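Local coordinates for axin interactor, dorsalization-associated protein (Danio rerio, PDB 2QZQ) that acts as a ventralizing factor in the embryo, binding axin, disrupting its homodimerization and so inhibiting axin-mediated JNK activation, at residues 46-51 against 79-84. Numbering follows the deposited sequence.
Sequences IDLNPV and KLPKGA
Leu-48 meets Leu-80, Pro-81 and Ala-84 through CD1, with CD2 adding to the Pro-81 contact, and the contact is entirely apolar, burying 159 Å² over both sides. Leu-48 CD1 does most of the touching: it lies 3.6 Å from Ala-84 CB, 3.8 Å from Pro-81 CD and, more loosely, 4.1 Å from Leu-80 CD2. Leu-48 CD2 adds a contact to Pro-81 CG at 3.9 Å, so both methyls of Leu-48 rest on CG and CD of Pro-81. With CG of Leu-48 anti to its carbonyl carbon (chi1 -74°), the branch points at the 81-84 turn; the nearest CA atoms, those of Leu-48 and Leu-80, are 8.1 Å apart. Cut back to alanine, Leu-48 would probably lose both methyls' contacts, leaving Pro-81, Ala-84 CB and Leu-80 CD2 without their apolar partner.

Among backbone bonds, Ala-84 N to Pro-81 O (3.1 Å) closes a type I beta turn from Pro-81 to Ala-84, bringing the proline ring and the Ala-84 methyl to the same leucine. Arg-75 hydrogen-bonds to the carbonyl oxygens of Leu-48 (NH2) and Lys-79 (NH1), a polar link beside the apolar one. In this C-terminal C2 domain the contact joins the loop between strands 34-41 and 52-53 to the one leading into strand 85-94, with Leu-80 also resting on Val-40 of strand 34-41.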
ATOM      1  N   ILE A  46       3.457  14.615  -3.788  1.00 26.77           N
ATOM      2  CA  ILE A  46       3.668  14.469  -5.233  1.00 26.96           C
ATOM      3  C   ILE A  46       4.320  13.140  -5.545  1.00 26.24           C
ATOM      4  O   ILE A  46       5.302  12.763  -4.902  1.00 26.48           O
ATOM      5  CB  ILE A  46       4.569  15.618  -5.827  1.00 27.32           C
ATOM      6  CG1 ILE A  46       4.002  17.011  -5.509  1.00 29.08           C
ATOM      7  CG2 ILE A  46       4.825  15.422  -7.355  1.00 26.69           C
ATOM      8  CD1 ILE A  46       2.496  17.192  -5.739  1.00 31.14           C
ATOM      9  N   ASP A  47       3.770  12.437  -6.540  1.00 25.80           N
ATOM     10  CA  ASP A  47       4.335  11.183  -7.040  1.00 25.54           C
ATOM     11  C   ASP A  47       5.791  11.258  -7.485  1.00 26.26           C
ATOM     12  O   ASP A  47       6.157  12.076  -8.332  1.00 26.19           O
ATOM     13  CB  ASP A  47       3.499  10.633  -8.180  1.00 25.31           C
ATOM     14  CG  ASP A  47       2.239   9.966  -7.690  1.00 26.59           C
ATOM     15  OD1 ASP A  47       2.319   9.032  -6.860  1.00 26.15           O
ATOM     16  OD2 ASP A  47       1.173  10.406  -8.126  1.00 29.54           O
ATOM     17  N   LEU A  48       6.608  10.402  -6.879  1.00 25.97           N
ATOM     18  CA  LEU A  48       8.026  10.295  -7.191  1.00 26.41           C
ATOM     19  C   LEU A  48       8.243   9.155  -8.183  1.00 26.26           C
ATOM     20  O   LEU A  48       9.287   9.072  -8.829  1.00 26.34           O
ATOM     21  CB  LEU A  48       8.820  10.026  -5.910  1.00 26.42           C
ATOM     22  CG  LEU A  48       9.025  11.183  -4.925  1.00 27.42           C
ATOM     23  CD1 LEU A  48       9.364  10.601  -3.562  1.00 26.46           C
ATOM     24  CD2 LEU A  48      10.142  12.117  -5.400  1.00 29.11           C
ATOM     25  N   ASN A  49       7.237   8.283  -8.274  1.00 25.86           N
ATOM     26  CA  ASN A  49       7.264   7.045  -9.043  1.00 26.23           C
ATOM     27  C   ASN A  49       5.917   6.872  -9.758  1.00 26.53           C
ATOM     28  O   ASN A  49       4.919   7.520  -9.369  1.00 26.62           O
ATOM     29  CB  ASN A  49       7.391   5.823  -8.119  1.00 25.71           C
ATOM     30  CG  ASN A  49       8.757   5.677  -7.471  1.00 27.97           C
ATOM     31  OD1 ASN A  49       9.679   6.479  -7.681  1.00 30.47           O
ATOM     32  ND2 ASN A  49       8.891   4.631  -6.671  1.00 25.09           N
ATOM     33  N   PRO A  50       5.869   5.978 -10.777  1.00 26.82           N
ATOM     34  CA  PRO A  50       4.575   5.565 -11.341  1.00 26.85           C
ATOM     35  C   PRO A  50       3.748   4.818 -10.304  1.00 26.45           C
ATOM     36  O   PRO A  50       4.288   4.010  -9.535  1.00 26.33           O
ATOM     37  CB  PRO A  50       4.954   4.624 -12.490  1.00 27.02           C
ATOM     38  CG  PRO A  50       6.372   4.237 -12.234  1.00 27.91           C
ATOM     39  CD  PRO A  50       7.005   5.365 -11.491  1.00 26.93           C
ATOM     40  N   VAL A  51       2.454   5.108 -10.310  1.00 25.65           N
ATOM     41  CA  VAL A  51       1.479   4.519  -9.408  1.00 25.69           C
ATOM     42  C   VAL A  51       1.245   3.107  -9.909  1.00 25.40           C
ATOM     43  O   VAL A  51       1.259   2.886 -11.124  1.00 26.69           O
ATOM     44  CB  VAL A  51       0.191   5.391  -9.402  1.00 25.57           C
ATOM     45  CG1 VAL A  51      -0.838   4.847  -8.460  1.00 25.43           C
ATOM     46  CG2 VAL A  51       0.541   6.827  -8.979  1.00 26.07           C
ATOM     47  N   LYS A  79      18.107   6.654  -3.641  1.00 25.70           N
ATOM     48  CA  LYS A  79      17.745   7.779  -4.513  1.00 26.67           C
ATOM     49  C   LYS A  79      16.431   8.464  -4.144  1.00 26.29           C
ATOM     50  O   LYS A  79      16.070   9.518  -4.723  1.00 26.74           O
ATOM     51  CB  LYS A  79      17.705   7.324  -5.968  1.00 26.97           C
ATOM     52  CG  LYS A  79      19.052   6.913  -6.514  1.00 29.37           C
ATOM     53  CD  LYS A  79      18.898   6.317  -7.894  1.00 33.61           C
ATOM     54  CE  LYS A  79      20.165   5.629  -8.364  1.00 34.80           C
ATOM     55  NZ  LYS A  79      19.839   4.752  -9.511  1.00 37.30           N
ATOM     56  N   LEU A  80      15.714   7.875  -3.187  1.00 26.21           N
ATOM     57  CA  LEU A  80      14.509   8.485  -2.634  1.00 25.94           C
ATOM     58  C   LEU A  80      14.859   9.615  -1.661  1.00 27.02           C
ATOM     59  O   LEU A  80      15.807   9.481  -0.857  1.00 27.18           O
ATOM     60  CB  LEU A  80      13.602   7.413  -1.983  1.00 25.48           C
ATOM     61  CG  LEU A  80      12.853   6.491  -2.967  1.00 23.52           C
ATOM     62  CD1 LEU A  80      12.314   5.254  -2.283  1.00 21.92           C
ATOM     63  CD2 LEU A  80      11.714   7.224  -3.723  1.00 21.26           C
ATOM     64  N   PRO A  81      14.119  10.737  -1.741  1.00 27.26           N
ATOM     65  CA  PRO A  81      14.360  11.871  -0.841  1.00 28.21           C
ATOM     66  C   PRO A  81      13.896  11.553   0.581  1.00 29.26           C
ATOM     67  O   PRO A  81      13.005  10.713   0.763  1.00 28.98           O
ATOM     68  CB  PRO A  81      13.529  13.007  -1.462  1.00 28.48           C
ATOM     69  CG  PRO A  81      12.443  12.331  -2.243  1.00 27.25           C
ATOM     70  CD  PRO A  81      13.010  10.992  -2.690  1.00 27.11           C
ATOM     71  N   LYS A  82      14.509  12.194   1.586  1.00 29.85           N
ATOM     72  CA  LYS A  82      14.262  11.831   2.989  1.00 30.96           C
ATOM     73  C   LYS A  82      12.795  11.887   3.479  1.00 30.57           C
ATOM     74  O   LYS A  82      12.387  11.080   4.340  1.00 31.99           O
ATOM     75  CB  LYS A  82      15.205  12.598   3.931  1.00 31.97           C
ATOM     76  CG  LYS A  82      16.486  11.955   3.941  1.00 35.68           C
ATOM     77  N   GLY A  83      11.999  12.804   2.948  1.00 29.20           N
ATOM     78  CA  GLY A  83      10.594  12.869   3.374  1.00 27.77           C
ATOM     79  C   GLY A  83       9.610  12.053   2.537  1.00 27.22           C
ATOM     80  O   GLY A  83       8.400  12.275   2.619  1.00 27.41           O
ATOM     81  N   ALA A  84      10.104  11.118   1.725  1.00 25.36           N
ATOM     82  CA  ALA A  84       9.192  10.289   0.925  1.00 23.70           C
ATOM     83  C   ALA A  84       8.401   9.318   1.800  1.00 23.11           C
ATOM     84  O   ALA A  84       8.811   8.964   2.920  1.00 22.24           O
ATOM     85  CB  ALA A  84       9.941   9.546  -0.148  1.00 23.56           C
TER